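Local coordinates for GCN5-related N-acetyltransferase (Anabaena variabilis, PDB 2OZG) that is a GNAT-family N-acetyltransferase that binds coenzyme A and may acetylate aminoglycosides, at the interface of chains A and B and the interface of chains A and C. Residues are numbered along the deposited sequence; one frame, centred on the assembly and turned at random. Chains: chain A/B/C, GCN5-related N-acetyltransferase.

Contact 1 and contact 3 belong to the same interface of chains A and B, the centres of their C-alpha atoms about 35 Å apart; the two-fold gives each a twin with the chains exchanged. Contact 2 joins chains A and C, its C-alpha centre about 19 Å from that of contact 3 and 49 Å from that of contact 1. Segment 268-276 contributes to contacts 1 and 3 from opposite subunits. Helix 239-250 faces different neighbours at its two ends: its first turn meets chain B in contact 1, and in chain C its last turns supply the phenylalanine of contact 2. The six-copy assembly may not be the biological one.

Contact 1: the interface of chains A and B. Residues chain A 236-239, 242, 268, 272; chain B 366-369.
B:Leu367 ends helix 362-367 of chain B and carries this patch, a methyl packed on backbone, losing 92 Å² of surface to chain A. Its methyl CD1 lies against the backbone at the end of strand 227-236, 3.3 Å from the amide N of A:Ser238 and 3.5 Å from the carbonyl O of A:Thr236. CG standing anti to the backbone N (chi1 174°) and the turn at chi2 (67°) together put the branch there. The carbonyl O of B:Leu367 faces the first turn of helix 239-250 and sits 3.1 Å from A:Asn239 N, but that N-H points elsewhere, so the pair is no hydrogen bond. Being near the helix start, this oxygen may still gain from the partial positive charge there. A:Asn239, with CG anti to its N (chi1 -175°), lays its amide alongside the backbone of B:Thr368 and B:Gly369; its CG is 3.7 Å from B:Gly369 CA. On the other flank, the A:Leu272 and B:Thr368 side chains cross obliquely, CD2 of the leucine lying 3.3 Å from B:Thr368 O. The threonine methyl CG2, anti to its own carbonyl carbon, points to A:Ala268 O at 3.7 Å. Further out, A:Val242 follows A:Asn239 by about one turn and presents CG2 at 3.9 Å from B:Leu367 O. The site thus seats a helix end of one subunit between elements of the other, contributing close packing to the two-fold A-B contact, which may or may not be the biological one.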
ATOM      1  N   THR A 236     -13.170 -13.092  31.326  1.00 37.50           N
ATOM      2  CA  THR A 236     -14.632 -12.842  31.419  1.00 29.86           C
ATOM      3  C   THR A 236     -15.267 -14.136  31.914  1.00 35.82           C
ATOM      4  O   THR A 236     -15.289 -15.166  31.190  1.00 35.92           O
ATOM      5  CB  THR A 236     -15.266 -12.345  30.092  1.00 32.98           C
ATOM      6  OG1 THR A 236     -15.031 -13.291  29.064  1.00 35.33           O
ATOM      7  CG2 THR A 236     -14.615 -11.041  29.663  1.00 35.23           C
ATOM      8  N   LEU A 237     -15.730 -14.125  33.165  1.00 34.29           N
ATOM      9  CA  LEU A 237     -16.282 -15.353  33.759  1.00 35.24           C
ATOM     10  C   LEU A 237     -17.786 -15.496  33.582  1.00 37.81           C
ATOM     11  O   LEU A 237     -18.318 -16.591  33.741  1.00 36.08           O
ATOM     12  CB  LEU A 237     -15.934 -15.488  35.231  1.00 32.63           C
ATOM     13  CG  LEU A 237     -14.451 -15.512  35.579  1.00 36.94           C
ATOM     14  CD1 LEU A 237     -14.276 -15.616  37.091  1.00 39.18           C
ATOM     15  CD2 LEU A 237     -13.752 -16.663  34.873  1.00 34.52           C
ATOM     16  N   SER A 238     -18.451 -14.415  33.187  1.00 38.41           N
ATOM     17  CA  SER A 238     -19.894 -14.391  33.096  1.00 37.70           C
ATOM     18  C   SER A 238     -20.299 -13.444  31.984  1.00 36.26           C
ATOM     19  O   SER A 238     -19.495 -12.635  31.536  1.00 32.54           O
ATOM     20  CB  SER A 238     -20.460 -13.864  34.416  1.00 38.94           C
ATOM     21  OG  SER A 238     -20.104 -12.496  34.577  1.00 32.29           O
ATOM     22  N   ASN A 239     -21.553 -13.528  31.578  1.00 33.98           N
ATOM     23  CA  ASN A 239     -22.069 -12.644  30.540  1.00 36.96           C
ATOM     24  C   ASN A 239     -22.049 -11.153  30.905  1.00 36.32           C
ATOM     25  O   ASN A 239     -21.756 -10.320  30.054  1.00 35.70           O
ATOM     26  CB  ASN A 239     -23.473 -13.073  30.134  1.00 40.13           C
ATOM     27  CG  ASN A 239     -23.988 -12.261  28.974  1.00 42.56           C
ATOM     28  OD1 ASN A 239     -23.295 -12.031  27.941  1.00 39.86           O
ATOM     29  ND2 ASN A 239     -25.182 -11.796  29.143  1.00 35.54           N
ATOM     30  N   VAL A 242     -18.745 -10.037  30.071  1.00 36.30           N
ATOM     31  CA  VAL A 242     -18.585  -9.901  28.621  1.00 38.18           C
ATOM     32  C   VAL A 242     -19.201  -8.606  28.105  1.00 37.69           C
ATOM     33  O   VAL A 242     -18.538  -7.876  27.381  1.00 37.20           O
ATOM     34  CB  VAL A 242     -19.092 -11.108  27.781  1.00 39.72           C
ATOM     35  CG1 VAL A 242     -18.828 -10.856  26.296  1.00 44.04           C
ATOM     36  CG2 VAL A 242     -18.422 -12.410  28.189  1.00 40.05           C
ATOM     37  N   ALA A 268     -15.786 -16.656  20.765  1.00 38.49           N
ATOM     38  CA  ALA A 268     -17.146 -16.492  21.251  1.00 36.40           C
ATOM     39  C   ALA A 268     -17.538 -15.035  21.591  1.00 38.26           C
ATOM     40  O   ALA A 268     -18.733 -14.688  21.583  1.00 36.06           O
ATOM     41  CB  ALA A 268     -17.342 -17.388  22.478  1.00 36.48           C
ATOM     42  N   LEU A 272     -21.472 -11.599  20.527  1.00 32.36           N
ATOM     43  CA  LEU A 272     -22.239 -10.499  21.042  1.00 35.15           C
ATOM     44  C   LEU A 272     -22.226  -9.191  20.235  1.00 36.94           C
ATOM     45  O   LEU A 272     -22.962  -8.294  20.553  1.00 35.18           O
ATOM     46  CB  LEU A 272     -21.821 -10.227  22.480  1.00 39.14           C
ATOM     47  CG  LEU A 272     -22.021 -11.393  23.460  1.00 39.67           C
ATOM     48  CD1 LEU A 272     -21.752 -10.902  24.851  1.00 57.21           C
ATOM     49  CD2 LEU A 272     -23.440 -11.936  23.376  1.00 47.67           C
TER
ATOM     50  N   GLN B 366     -23.766 -20.190  27.543  1.00 32.58           N
ATOM     51  CA  GLN B 366     -24.098 -19.718  28.845  1.00 35.09           C
ATOM     52  C   GLN B 366     -23.336 -18.442  29.145  1.00 33.57           C
ATOM     53  O   GLN B 366     -23.903 -17.453  29.610  1.00 34.45           O
ATOM     54  CB  GLN B 366     -23.735 -20.751  29.891  1.00 35.17           C
ATOM     55  CG  GLN B 366     -24.149 -20.345  31.279  1.00 36.29           C
ATOM     56  CD  GLN B 366     -23.691 -21.338  32.333  1.00 39.96           C
ATOM     57  OE1 GLN B 366     -22.546 -21.838  32.309  1.00 46.39           O
ATOM     58  NE2 GLN B 366     -24.575 -21.634  33.250  1.00 36.92           N
ATOM     59  N   LEU B 367     -22.043 -18.478  28.884  1.00 33.78           N
ATOM     60  CA  LEU B 367     -21.154 -17.353  29.171  1.00 36.13           C
ATOM     61  C   LEU B 367     -21.486 -16.082  28.401  1.00 36.29           C
ATOM     62  O   LEU B 367     -21.199 -15.003  28.873  1.00 38.36           O
ATOM     63  CB  LEU B 367     -19.724 -17.765  28.862  1.00 30.45           C
ATOM     64  CG  LEU B 367     -18.653 -16.678  28.961  1.00 38.94           C
ATOM     65  CD1 LEU B 367     -18.496 -16.236  30.391  1.00 40.70           C
ATOM     66  CD2 LEU B 367     -17.342 -17.207  28.410  1.00 42.82           C
ATOM     67  N   THR B 368     -22.041 -16.232  27.195  1.00 38.28           N
ATOM     68  CA  THR B 368     -22.414 -15.129  26.306  1.00 37.30           C
ATOM     69  C   THR B 368     -23.916 -14.848  26.403  1.00 38.52           C
ATOM     70  O   THR B 368     -24.491 -14.110  25.588  1.00 37.40           O
ATOM     71  CB  THR B 368     -21.991 -15.421  24.854  1.00 39.02           C
ATOM     72  OG1 THR B 368     -22.595 -16.633  24.388  1.00 37.20           O
ATOM     73  CG2 THR B 368     -20.475 -15.574  24.754  1.00 38.37           C
ATOM     74  N   GLY B 369     -24.545 -15.464  27.412  1.00 32.90           N
ATOM     75  CA  GLY B 369     -25.916 -15.201  27.764  1.00 34.34           C
ATOM     76  C   GLY B 369     -26.994 -15.685  26.826  1.00 36.03           C
ATOM     77  O   GLY B 369     -28.098 -15.172  26.883  1.00 33.68           O
TER

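Contact 2: the interface of chains A and C. Residues chain A 29, 89-90, 92; chain C 156, 204, 248, 251-252.
C:Tyr204, on strand 202-206, extends across the interface with CG anti to its carbonyl carbon (chi1 -76°). Beyond CB, the ring has C:Phe248 CZ over the centre of one face, 3.7 Å above the plane, which should limit its tilt. Along the ring's edges, CE1 lies 4.1 Å from A:Gln29 NE2 and CE2 3.4 Å from A:Glu90 OE1, the carboxylate plane being turned 72° from the ring. The tip OH joins two polar groups: it receives a hydrogen bond from the amide NE2 of A:Gln29 at 2.9 Å, met tip to tip and near the amide plane, and gives a longer one to A:Glu90 OE1 at 3.2 Å, approached from above the carboxylate plane. A phenylalanine here would remove this hydroxyl and would probably leave the amide and carboxylate less firmly oriented. Between tyrosine and histidine, the A:Pro89 ring packs on chain C, CB being 3.7 Å from C:Phe248 CE1. A:Arg92, extended from CG to NE, directs NH1 to the carbonyl O of C:Asn251 at 3.0 Å and above one face of the C:His252 ring, offset toward the rim, a cation-pi contact. The histidine is oriented by its ND1 bond to C:Phe248 O (3.0 Å), while NE2 reaches A:Gln29 NE2 through water 1. Waters 2 and 3 bridge the backbone of A:Pro89 and A:Glu90 to C:Asn251 and C:Leu156. The patch gives the A-C contact a mixed polar and apolar seam, which may reflect assembly or crystal packing.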
ATOM      1  N   GLN A  29      20.829 -12.009  19.078  1.00 31.78           N
ATOM      2  CA  GLN A  29      21.054 -12.145  17.662  1.00 35.76           C
ATOM      3  C   GLN A  29      19.951 -12.970  17.030  1.00 33.21           C
ATOM      4  O   GLN A  29      19.347 -12.554  16.066  1.00 34.82           O
ATOM      5  CB  GLN A  29      22.427 -12.748  17.396  1.00 34.73           C
ATOM      6  CG  GLN A  29      22.730 -13.060  15.947  1.00 37.74           C
ATOM      7  CD  GLN A  29      24.226 -13.310  15.759  1.00 39.32           C
ATOM      8  OE1 GLN A  29      24.957 -13.433  16.739  1.00 42.44           O
ATOM      9  NE2 GLN A  29      24.679 -13.366  14.529  1.00 33.13           N
ATOM     10  N   PRO A  89      24.411 -18.366  14.393  1.00 35.50           N
ATOM     11  CA  PRO A  89      24.304 -18.754  12.990  1.00 34.30           C
ATOM     12  C   PRO A  89      25.485 -19.534  12.466  1.00 34.59           C
ATOM     13  O   PRO A  89      25.299 -20.402  11.637  1.00 35.20           O
ATOM     14  CB  PRO A  89      24.083 -17.425  12.270  1.00 34.74           C
ATOM     15  CG  PRO A  89      24.730 -16.424  13.154  1.00 38.65           C
ATOM     16  CD  PRO A  89      24.442 -16.912  14.570  1.00 37.36           C
ATOM     17  N   GLU A  90      26.674 -19.306  13.006  1.00 33.16           N
ATOM     18  CA  GLU A  90      27.826 -20.046  12.543  1.00 34.68           C
ATOM     19  C   GLU A  90      27.764 -21.541  12.865  1.00 35.61           C
ATOM     20  O   GLU A  90      28.547 -22.312  12.331  1.00 33.07           O
ATOM     21  CB  GLU A  90      29.130 -19.450  13.090  1.00 35.20           C
ATOM     22  CG  GLU A  90      29.366 -19.560  14.588  1.00 34.07           C
ATOM     23  CD  GLU A  90      28.845 -18.373  15.429  1.00 41.89           C
ATOM     24  OE1 GLU A  90      27.894 -17.676  15.050  1.00 36.75           O
ATOM     25  OE2 GLU A  90      29.419 -18.161  16.508  1.00 47.89           O
ATOM     26  N   ARG A  92      24.760 -23.344  12.715  1.00 33.53           N
ATOM     27  CA  ARG A  92      23.552 -23.881  12.118  1.00 33.10           C
ATOM     28  C   ARG A  92      23.775 -24.900  11.004  1.00 31.36           C
ATOM     29  O   ARG A  92      24.823 -24.973  10.454  1.00 27.39           O
ATOM     30  CB  ARG A  92      22.739 -22.730  11.592  1.00 38.38           C
ATOM     31  CG  ARG A  92      22.204 -21.889  12.742  1.00 32.90           C
ATOM     32  CD  ARG A  92      21.261 -20.797  12.274  1.00 35.12           C
ATOM     33  NE  ARG A  92      21.011 -19.901  13.386  1.00 33.09           N
ATOM     34  CZ  ARG A  92      20.585 -18.644  13.301  1.00 36.21           C
ATOM     35  NH1 ARG A  92      20.342 -18.036  12.130  1.00 39.12           N
ATOM     36  NH2 ARG A  92      20.482 -17.965  14.414  1.00 29.98           N
TER
ATOM     37  N   LEU C 156      32.442 -19.991   9.453  1.00 31.76           N
ATOM     38  CA  LEU C 156      32.339 -18.592   9.777  1.00 35.10           C
ATOM     39  C   LEU C 156      32.619 -18.449  11.253  1.00 33.00           C
ATOM     40  O   LEU C 156      32.284 -19.333  12.029  1.00 32.29           O
ATOM     41  CB  LEU C 156      30.965 -18.019   9.434  1.00 37.70           C
ATOM     42  CG  LEU C 156      30.923 -17.640   7.960  1.00 38.43           C
ATOM     43  CD1 LEU C 156      30.400 -18.778   7.182  1.00 35.51           C
ATOM     44  CD2 LEU C 156      30.115 -16.408   7.768  1.00 33.07           C
ATOM     45  N   TYR C 204      31.821 -11.269  10.762  1.00 31.00           N
ATOM     46  CA  TYR C 204      32.292 -12.639  10.716  1.00 31.12           C
ATOM     47  C   TYR C 204      33.368 -12.708   9.659  1.00 32.69           C
ATOM     48  O   TYR C 204      33.259 -12.035   8.639  1.00 31.47           O
ATOM     49  CB  TYR C 204      31.123 -13.549  10.253  1.00 30.31           C
ATOM     50  CG  TYR C 204      30.102 -13.810  11.334  1.00 26.55           C
ATOM     51  CD1 TYR C 204      29.158 -12.848  11.678  1.00 30.11           C
ATOM     52  CD2 TYR C 204      30.049 -15.037  11.985  1.00 33.86           C
ATOM     53  CE1 TYR C 204      28.253 -13.081  12.639  1.00 28.01           C
ATOM     54  CE2 TYR C 204      29.127 -15.283  12.991  1.00 28.83           C
ATOM     55  CZ  TYR C 204      28.257 -14.300  13.326  1.00 34.87           C
ATOM     56  OH  TYR C 204      27.317 -14.571  14.283  1.00 35.50           O
ATOM     57  N   PHE C 248      25.510 -19.277   4.933  1.00 35.52           N
ATOM     58  CA  PHE C 248      25.349 -18.603   6.212  1.00 33.66           C
ATOM     59  C   PHE C 248      24.032 -17.765   6.216  1.00 37.15           C
ATOM     60  O   PHE C 248      23.183 -17.853   7.104  1.00 33.11           O
ATOM     61  CB  PHE C 248      26.603 -17.785   6.418  1.00 37.09           C
ATOM     62  CG  PHE C 248      26.611 -16.917   7.673  1.00 33.96           C
ATOM     63  CD1 PHE C 248      26.865 -17.463   8.898  1.00 35.51           C
ATOM     64  CD2 PHE C 248      26.391 -15.556   7.580  1.00 32.27           C
ATOM     65  CE1 PHE C 248      26.887 -16.669  10.058  1.00 36.50           C
ATOM     66  CE2 PHE C 248      26.387 -14.751   8.740  1.00 35.79           C
ATOM     67  CZ  PHE C 248      26.652 -15.319   9.970  1.00 31.57           C
ATOM     68  N   ASN C 251      20.925 -19.685   6.207  1.00 30.91           N
ATOM     69  CA  ASN C 251      20.661 -20.195   7.536  1.00 32.37           C
ATOM     70  C   ASN C 251      20.001 -19.212   8.506  1.00 29.65           C
ATOM     71  O   ASN C 251      19.758 -19.544   9.633  1.00 33.43           O
ATOM     72  CB  ASN C 251      21.906 -20.916   8.116  1.00 30.95           C
ATOM     73  CG  ASN C 251      22.060 -22.308   7.564  1.00 35.73           C
ATOM     74  OD1 ASN C 251      21.075 -22.953   7.221  1.00 45.48           O
ATOM     75  ND2 ASN C 251      23.276 -22.775   7.465  1.00 38.19           N
ATOM     76  N   HIS C 252      19.700 -18.013   8.044  1.00 32.27           N
ATOM     77  CA  HIS C 252      18.955 -17.026   8.836  1.00 33.80           C
ATOM     78  C   HIS C 252      17.443 -17.016   8.499  1.00 32.12           C
ATOM     79  O   HIS C 252      16.687 -16.231   9.080  1.00 36.13           O
ATOM     80  CB  HIS C 252      19.469 -15.609   8.575  1.00 31.42           C
ATOM     81  CG  HIS C 252      20.746 -15.282   9.281  1.00 35.62           C
ATOM     82  ND1 HIS C 252      21.966 -15.734   8.847  1.00 31.09           N
ATOM     83  CD2 HIS C 252      20.987 -14.551  10.394  1.00 29.67           C
ATOM     84  CE1 HIS C 252      22.909 -15.284   9.661  1.00 34.41           C
ATOM     85  NE2 HIS C 252      22.342 -14.559  10.604  1.00 34.13           N
TER
HETATM   86  O   HOH W   1      22.595 -13.193  12.752  1.00 29.02           O
HETATM   87  O   HOH W   2      25.383 -21.242   8.825  1.00 45.04           O
HETATM   88  O   HOH W   3      30.464 -21.914  10.386  1.00 47.96           O

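Contact 3: the interface of chains A and B. Residues chain A 120-124, 127; chain B 274-276.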
ATOM      1  N   PRO A 120       6.609 -22.951  17.348  1.00 33.28           N
ATOM      2  CA  PRO A 120       7.819 -23.197  16.517  1.00 37.56           C
ATOM      3  C   PRO A 120       8.189 -22.054  15.507  1.00 38.92           C
ATOM      4  O   PRO A 120       7.325 -21.479  14.916  1.00 42.25           O
ATOM      5  CB  PRO A 120       7.412 -24.425  15.687  1.00 30.93           C
ATOM      6  CG  PRO A 120       5.919 -24.168  15.449  1.00 35.51           C
ATOM      7  CD  PRO A 120       5.432 -23.663  16.808  1.00 35.63           C
ATOM      8  N   ALA A 121       9.460 -21.729  15.308  1.00 41.01           N
ATOM      9  CA  ALA A 121       9.782 -20.744  14.223  1.00 42.45           C
ATOM     10  C   ALA A 121       9.798 -21.553  12.930  1.00 40.25           C
ATOM     11  O   ALA A 121       9.553 -21.039  11.859  1.00 44.49           O
ATOM     12  CB  ALA A 121      11.122 -20.101  14.466  1.00 44.77           C
ATOM     13  N   THR A 122      10.066 -22.848  13.074  1.00 36.98           N
ATOM     14  CA  THR A 122      10.103 -23.774  11.973  1.00 38.95           C
ATOM     15  C   THR A 122       9.671 -25.157  12.499  1.00 38.27           C
ATOM     16  O   THR A 122      10.231 -25.693  13.453  1.00 38.91           O
ATOM     17  CB  THR A 122      11.481 -23.794  11.288  1.00 41.89           C
ATOM     18  OG1 THR A 122      11.558 -24.912  10.373  1.00 41.49           O
ATOM     19  CG2 THR A 122      12.604 -23.869  12.344  1.00 50.12           C
ATOM     20  N   GLN A 123       8.647 -25.718  11.857  1.00 38.16           N
ATOM     21  CA  GLN A 123       8.064 -26.990  12.283  1.00 35.02           C
ATOM     22  C   GLN A 123       8.939 -28.236  12.084  1.00 34.43           C
ATOM     23  O   GLN A 123       8.910 -29.142  12.935  1.00 32.57           O
ATOM     24  CB  GLN A 123       6.713 -27.215  11.556  1.00 35.54           C
ATOM     25  CG  GLN A 123       5.703 -26.262  12.007  1.00 34.47           C
ATOM     26  CD  GLN A 123       4.315 -26.534  11.529  1.00 31.45           C
ATOM     27  OE1 GLN A 123       3.388 -26.240  12.267  1.00 30.66           O
ATOM     28  NE2 GLN A 123       4.140 -27.106  10.305  1.00 23.15           N
ATOM     29  N   ARG A 124       9.704 -28.269  10.994  1.00 36.36           N
ATOM     30  CA  ARG A 124      10.467 -29.465  10.600  1.00 37.22           C
ATOM     31  C   ARG A 124      11.367 -29.916  11.735  1.00 33.66           C
ATOM     32  O   ARG A 124      11.463 -31.098  12.039  1.00 35.33           O
ATOM     33  CB  ARG A 124      11.276 -29.176   9.323  1.00 38.30           C
ATOM     34  CG  ARG A 124      12.037 -30.361   8.679  1.00 40.87           C
ATOM     35  CD  ARG A 124      13.021 -29.887   7.517  1.00 43.19           C
ATOM     36  N   ARG A 127       9.188 -31.426  14.753  1.00 29.20           N
ATOM     37  CA  ARG A 127       8.603 -32.698  14.366  1.00 32.06           C
ATOM     38  C   ARG A 127       9.663 -33.805  14.374  1.00 32.57           C
ATOM     39  O   ARG A 127       9.333 -34.960  14.670  1.00 29.95           O
ATOM     40  CB  ARG A 127       7.948 -32.589  12.986  1.00 27.93           C
ATOM     41  CG  ARG A 127       6.717 -31.710  13.012  1.00 32.93           C
ATOM     42  CD  ARG A 127       6.135 -31.492  11.643  1.00 32.59           C
ATOM     43  NE  ARG A 127       4.746 -31.054  11.710  1.00 37.40           N
ATOM     44  CZ  ARG A 127       4.091 -30.509  10.689  1.00 37.09           C
ATOM     45  NH1 ARG A 127       4.733 -30.247   9.566  1.00 33.80           N
ATOM     46  NH2 ARG A 127       2.803 -30.208  10.800  1.00 38.28           N
TER
ATOM     47  N   PRO B 274       4.736 -28.415   5.510  1.00 34.14           N
ATOM     48  CA  PRO B 274       5.930 -28.378   6.318  1.00 34.93           C
ATOM     49  C   PRO B 274       5.973 -27.189   7.261  1.00 34.01           C
ATOM     50  O   PRO B 274       6.503 -27.329   8.351  1.00 32.14           O
ATOM     51  CB  PRO B 274       7.065 -28.328   5.302  1.00 32.60           C
ATOM     52  CG  PRO B 274       6.470 -28.047   4.039  1.00 35.53           C
ATOM     53  CD  PRO B 274       5.042 -28.259   4.073  1.00 35.26           C
ATOM     54  N   GLU B 275       5.402 -26.059   6.865  1.00 29.66           N
ATOM     55  CA  GLU B 275       5.365 -24.881   7.716  1.00 28.97           C
ATOM     56  C   GLU B 275       4.007 -24.223   7.722  1.00 30.53           C
ATOM     57  O   GLU B 275       3.148 -24.507   6.879  1.00 32.01           O
ATOM     58  CB  GLU B 275       6.437 -23.905   7.236  1.00 33.59           C
ATOM     59  CG  GLU B 275       7.884 -24.486   7.261  1.00 41.76           C
ATOM     60  CD  GLU B 275       8.398 -24.796   8.655  1.00 43.75           C
ATOM     61  OE1 GLU B 275       7.777 -24.302   9.619  1.00 30.94           O
ATOM     62  OE2 GLU B 275       9.428 -25.516   8.772  1.00 36.61           O
ATOM     63  N   GLN B 276       3.756 -23.379   8.711  1.00 31.51           N
ATOM     64  CA  GLN B 276       2.483 -22.679   8.780  1.00 29.79           C
ATOM     65  C   GLN B 276       2.513 -21.501   7.808  1.00 32.35           C
ATOM     66  O   GLN B 276       2.586 -20.355   8.213  1.00 33.22           O
ATOM     67  CB  GLN B 276       2.238 -22.236  10.195  1.00 31.50           C
ATOM     68  CG  GLN B 276       2.046 -23.447  11.132  1.00 33.30           C
ATOM     69  CD  GLN B 276       1.956 -23.054  12.579  1.00 28.21           C
ATOM     70  OE1 GLN B 276       1.375 -22.021  12.918  1.00 30.83           O
ATOM     71  NE2 GLN B 276       2.471 -23.909  13.457  1.00 28.32           N
TER
HETATM   72  O   HOH W   4       7.501 -29.757   9.022  1.00 33.73           O
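A:Thr122 is extended (psi 124°) and A:Gln123 turns helical, so the first N-H of helix 123-128 faces B:Glu275 of the partner. That carboxylate behaves as an intermolecular cap. Its OE1 takes the N-H of A:Gln123 at 2.8 Å on the syn lone pair, nearly straight (173° at H), and OE2 accepts from A:Thr122 OG1 at 2.7 Å from above the carboxylate plane. The threonine hydroxyl lies anti to its own backbone N. B:Glu275 bends at chi2 (-65°) to present both oxygens, and the helix start would be expected to favour its charged form. It is also a coenzyme A-binding residue, probably toward coenzyme held by the partner chain. A:Gln123 runs extended beyond CG, past the glutamate in the opposite direction. Its OE1 accepts from B:Gln276 NE2 at 2.8 Å while NE2 donates to B:Pro274 O at 3.1 Å from well above the carbonyl plane, fixing both ends of the amide. NE2 also lies over one face of the A:Arg127 guanidinium, offset toward its rim; NH1 there reaches B:Pro274 O through water 4. The site sets helix 123-128, in the first GNAT range with the coenzyme A pocket, against a loop of the partner's second GNAT range.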